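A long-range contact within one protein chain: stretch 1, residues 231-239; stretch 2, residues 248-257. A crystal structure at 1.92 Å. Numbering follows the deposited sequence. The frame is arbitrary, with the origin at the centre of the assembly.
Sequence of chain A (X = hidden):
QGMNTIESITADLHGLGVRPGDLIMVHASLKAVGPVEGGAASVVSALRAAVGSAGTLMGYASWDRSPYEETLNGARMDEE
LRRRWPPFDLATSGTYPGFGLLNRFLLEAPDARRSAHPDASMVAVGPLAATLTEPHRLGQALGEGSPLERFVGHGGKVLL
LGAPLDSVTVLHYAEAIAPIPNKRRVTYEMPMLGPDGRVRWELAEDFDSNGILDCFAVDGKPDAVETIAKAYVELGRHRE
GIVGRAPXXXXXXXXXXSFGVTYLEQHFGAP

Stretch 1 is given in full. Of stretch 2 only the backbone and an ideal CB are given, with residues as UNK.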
# COMPACT_ATOMS: atom_id res chain seq x y z
N ALA A 231 0.48 -5.06 18.40
CA ALA A 231 -0.00 -4.44 19.62
C ALA A 231 -1.44 -3.96 19.45
O ALA A 231 -2.25 -4.14 20.37
CB ALA A 231 0.89 -3.26 20.03
N TYR A 232 -1.79 -3.45 18.25
CA TYR A 232 -3.16 -2.99 18.03
C TYR A 232 -4.14 -4.16 18.05
O TYR A 232 -5.24 -4.06 18.61
CB TYR A 232 -3.28 -2.24 16.69
CG TYR A 232 -4.68 -1.74 16.39
CD1 TYR A 232 -5.18 -0.56 16.98
CD2 TYR A 232 -5.50 -2.43 15.47
CE1 TYR A 232 -6.50 -0.10 16.69
CE2 TYR A 232 -6.78 -1.96 15.16
CZ TYR A 232 -7.27 -0.81 15.75
OH TYR A 232 -8.56 -0.43 15.46
N VAL A 233 -3.74 -5.29 17.48
CA VAL A 233 -4.64 -6.44 17.45
C VAL A 233 -5.14 -6.86 18.85
O VAL A 233 -6.27 -7.33 18.99
CB VAL A 233 -3.97 -7.59 16.68
CG1 VAL A 233 -4.57 -9.02 17.11
CG2 VAL A 233 -4.08 -7.34 15.21
N GLU A 234 -4.34 -6.65 19.91
CA GLU A 234 -4.76 -7.06 21.24
C GLU A 234 -6.05 -6.38 21.70
O GLU A 234 -6.79 -6.95 22.52
CB GLU A 234 -3.62 -6.81 22.23
CG GLU A 234 -2.39 -7.65 21.96
CD GLU A 234 -1.36 -7.55 23.09
OE1 GLU A 234 -1.39 -6.55 23.84
OE2 GLU A 234 -0.53 -8.48 23.24
N LEU A 235 -6.36 -5.17 21.18
CA LEU A 235 -7.58 -4.46 21.57
C LEU A 235 -8.86 -5.14 21.10
O LEU A 235 -9.94 -4.86 21.65
CB LEU A 235 -7.56 -3.04 20.99
CG LEU A 235 -6.48 -2.06 21.43
CD1 LEU A 235 -6.67 -0.65 20.72
CD2 LEU A 235 -6.46 -1.89 22.91
N GLY A 236 -8.76 -6.02 20.11
CA GLY A 236 -9.94 -6.74 19.66
C GLY A 236 -10.93 -5.86 18.92
O GLY A 236 -12.12 -6.18 18.88
N ARG A 237 -10.48 -4.73 18.35
CA ARG A 237 -11.36 -3.82 17.59
C ARG A 237 -11.50 -4.20 16.14
O ARG A 237 -12.54 -3.95 15.53
CB ARG A 237 -10.83 -2.37 17.60
CG ARG A 237 -10.74 -1.79 19.05
CD ARG A 237 -10.09 -0.38 18.98
NE ARG A 237 -10.09 0.24 20.30
CZ ARG A 237 -9.76 1.49 20.52
NH1 ARG A 237 -9.39 2.28 19.50
NH2 ARG A 237 -9.79 1.95 21.77
N HIS A 238 -10.48 -4.82 15.58
CA HIS A 238 -10.45 -5.23 14.18
C HIS A 238 -11.31 -6.48 14.00
O HIS A 238 -11.81 -7.05 14.97
CB HIS A 238 -9.01 -5.52 13.80
CG HIS A 238 -8.51 -6.73 14.52
ND1 HIS A 238 -8.24 -6.73 15.88
CD2 HIS A 238 -8.35 -8.01 14.10
CE1 HIS A 238 -7.90 -7.95 16.26
NE2 HIS A 238 -7.96 -8.75 15.20
N ARG A 239 -11.48 -6.92 12.75
CA ARG A 239 -12.21 -8.15 12.45
C ARG A 239 -11.26 -9.15 11.80
O ARG A 239 -10.38 -8.76 11.02
CB ARG A 239 -13.38 -7.90 11.48
CG ARG A 239 -14.45 -6.94 12.00
CD ARG A 239 -15.47 -7.70 12.88
NE ARG A 239 -16.28 -8.53 12.01
CZ ARG A 239 -17.42 -8.12 11.43
NH1 ARG A 239 -17.89 -6.91 11.66
NH2 ARG A 239 -18.08 -8.94 10.62
N UNK A 248 -7.70 -13.67 7.27
CA UNK A 248 -7.81 -12.31 6.77
C UNK A 248 -8.14 -11.35 7.91
O UNK A 248 -8.68 -11.76 8.94
CB UNK A 248 -8.87 -12.23 5.67
N UNK A 249 -7.77 -10.08 7.71
CA UNK A 249 -7.98 -9.02 8.70
C UNK A 249 -8.64 -7.83 8.03
O UNK A 249 -8.34 -7.50 6.87
CB UNK A 249 -6.66 -8.60 9.35
N UNK A 250 -9.52 -7.16 8.78
CA UNK A 250 -10.05 -5.88 8.33
C UNK A 250 -9.88 -4.87 9.49
O UNK A 250 -10.38 -5.09 10.61
CB UNK A 250 -11.51 -6.01 7.90
N UNK A 251 -9.11 -3.82 9.23
CA UNK A 251 -8.76 -2.74 10.17
C UNK A 251 -9.36 -1.41 9.74
O UNK A 251 -9.30 -1.03 8.55
CB UNK A 251 -7.24 -2.60 10.29
N UNK A 252 -9.84 -0.62 10.71
CA UNK A 252 -10.26 0.75 10.47
C UNK A 252 -9.02 1.64 10.40
O UNK A 252 -8.25 1.69 11.38
CB UNK A 252 -11.22 1.23 11.56
N UNK A 253 -8.83 2.36 9.28
CA UNK A 253 -7.53 2.99 9.08
C UNK A 253 -7.30 4.16 10.04
O UNK A 253 -6.19 4.33 10.53
CB UNK A 253 -7.40 3.47 7.63
N UNK A 254 -8.31 4.98 10.30
CA UNK A 254 -8.10 6.11 11.22
C UNK A 254 -7.68 5.61 12.60
O UNK A 254 -6.84 6.21 13.28
CB UNK A 254 -9.37 6.96 11.33
N UNK A 255 -8.28 4.51 13.03
CA UNK A 255 -8.07 4.01 14.38
C UNK A 255 -6.69 3.37 14.54
O UNK A 255 -5.98 3.67 15.51
CB UNK A 255 -9.16 3.00 14.74
N UNK A 256 -6.24 2.61 13.55
CA UNK A 256 -4.94 1.99 13.70
C UNK A 256 -3.82 3.00 13.53
O UNK A 256 -2.74 2.86 14.14
CB UNK A 256 -4.78 0.85 12.69
N UNK A 257 -4.05 4.05 12.72
CA UNK A 257 -3.07 5.11 12.62
C UNK A 257 -3.01 5.88 13.93
O UNK A 257 -1.93 6.21 14.43
CB UNK A 257 -3.40 6.05 11.45

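Position 248 lies in extended backbone, and its ideal CB finds nothing of stretch 1 within 5.5 Å. Stretch 1 sets no rule here, so any residue content in a strand would do. The deposited residue is Ser-248, whose hydroxyl bonds to a residue just outside the stretches.

At position 249 the CB points sideways, 4.1 Å from Arg-239 O and 5.1 Å from His-238 CD2, and the CA sits 3.3 Å from Arg-239 O in a CA-H...O contact. What stretch 1 offers within reach is the imidazole of His-238 and, farther out, the CG2 methyl of Val-233, so a long apolar or aromatic side chain would suit. It is Tyr-249. At chi1 m, its CE2 comes 4.3 Å from Val-233 CG2 and its CD2 3.8 Å from His-238 CD2; the two rings lie near parallel but are slid apart, so they barely overlap.

Position 250 is ruled by its backbone. Its N donates to Arg-239 O at 2.9 Å, and Arg-239 N returns a bond to its O at 3.0 Å, closing an antiparallel pair. Its CB leaves the sheet on the same face as that of Arg-239. The bonds are backbone to backbone and leave the side chain open. The neighbouring arginine turns its charged end away, so no acid is called for, and any strand-former would suit, an aliphatic residue able to lie beside the arginine's CB among them. Leu-250 is found, its CB 4.5 Å from Arg-239 CB.

At position 251 the CB again points sideways, 4.9 Å both from His-238 CB and from Tyr-232 CE2. Tyr-232, Val-233 and His-238 leave a mostly apolar hollow beyond it, which a large flat or branched apolar side chain could fill. Phe-251 fills it: its end comes nearer than its first bond suggests, with CD1 3.4 Å from His-238 CB and 3.9 Å from Tyr-232 CE2, while Val-233 CG2 meets the ring edge at CE1, 3.9 Å away.

Position 252 immediately precedes a helix, where Ser, Thr, Asp or Asn is the usual choice. Its CB points sideways, and the nearest atom, Tyr-232 OH, is 5.0 Å off. Glu-252 takes the N-cap position without contacting stretch 1. Positions 253 and 254 open the helix out of touch with stretch 1, leaving the choice free; they are Ala-253 and Gln-254.

Position 255 points toward stretch 1. Its CB is 3.6 Å from Tyr-232 OH and 4.8 Å from Arg-237 NH1, so a hydroxyl and a positive charge meet within one short side chain's reach. A compact acceptor is wanted, preferably an acid; Asn could accept but would bring no charge. Asp-255 gathers both on OD1, accepting from Tyr-232 OH at 2.7 Å and from Arg-237 NH1 at 2.8 Å, the latter a salt bridge.

At position 256 the CB points sideways, 4.2 Å from Tyr-232 CE2, beside a phenol ring that asks for aliphatic cover: Ile, Leu, Val or Met. Ile-256 lays CG1 over the face, 3.8 Å from the centroid of the Tyr-232 ring, and brings CD1 3.6 Å from Tyr-232 CD2.

Position 257 points away, free of stretch 1, and holds Val-257.

Stretch 2 (248-257) SYLFEAQDIV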
# COMPACT_ATOMS: atom_id res chain seq x y z
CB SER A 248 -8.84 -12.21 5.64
OG SER A 248 -8.37 -12.89 4.47
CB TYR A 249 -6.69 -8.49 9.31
CG TYR A 249 -5.89 -9.49 10.11
CD1 TYR A 249 -5.14 -10.49 9.48
CD2 TYR A 249 -5.87 -9.40 11.51
CE1 TYR A 249 -4.39 -11.39 10.23
CE2 TYR A 249 -5.13 -10.30 12.26
CZ TYR A 249 -4.39 -11.28 11.63
OH TYR A 249 -3.67 -12.17 12.37
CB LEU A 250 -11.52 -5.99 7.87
CG LEU A 250 -12.17 -4.69 7.31
CD1 LEU A 250 -11.54 -4.18 6.01
CD2 LEU A 250 -13.70 -4.86 7.16
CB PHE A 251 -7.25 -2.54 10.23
CG PHE A 251 -6.48 -3.73 10.62
CD1 PHE A 251 -6.47 -4.14 11.94
CD2 PHE A 251 -5.69 -4.43 9.69
CE1 PHE A 251 -5.73 -5.25 12.37
CE2 PHE A 251 -4.93 -5.56 10.12
CZ PHE A 251 -4.95 -5.95 11.43
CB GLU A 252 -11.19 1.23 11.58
CG GLU A 252 -11.90 2.49 11.28
CD GLU A 252 -12.03 3.39 12.50
OE1 GLU A 252 -11.47 4.52 12.47
OE2 GLU A 252 -12.68 2.97 13.48
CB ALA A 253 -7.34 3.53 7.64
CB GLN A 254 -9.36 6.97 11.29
CG GLN A 254 -9.61 7.76 9.97
CD GLN A 254 -10.90 8.64 9.87
OE1 GLN A 254 -11.91 8.43 10.54
NE2 GLN A 254 -10.85 9.63 8.98
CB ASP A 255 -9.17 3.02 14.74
CG ASP A 255 -9.32 2.89 16.27
OD1 ASP A 255 -9.13 1.80 16.78
OD2 ASP A 255 -9.57 3.88 16.95
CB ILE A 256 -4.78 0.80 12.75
CG1 ILE A 256 -3.69 -0.12 13.30
CG2 ILE A 256 -4.51 1.30 11.24
CD1 ILE A 256 -3.66 -1.46 12.59
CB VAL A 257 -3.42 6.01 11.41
CG1 VAL A 257 -2.72 7.39 11.51
CG2 VAL A 257 -3.00 5.30 10.14
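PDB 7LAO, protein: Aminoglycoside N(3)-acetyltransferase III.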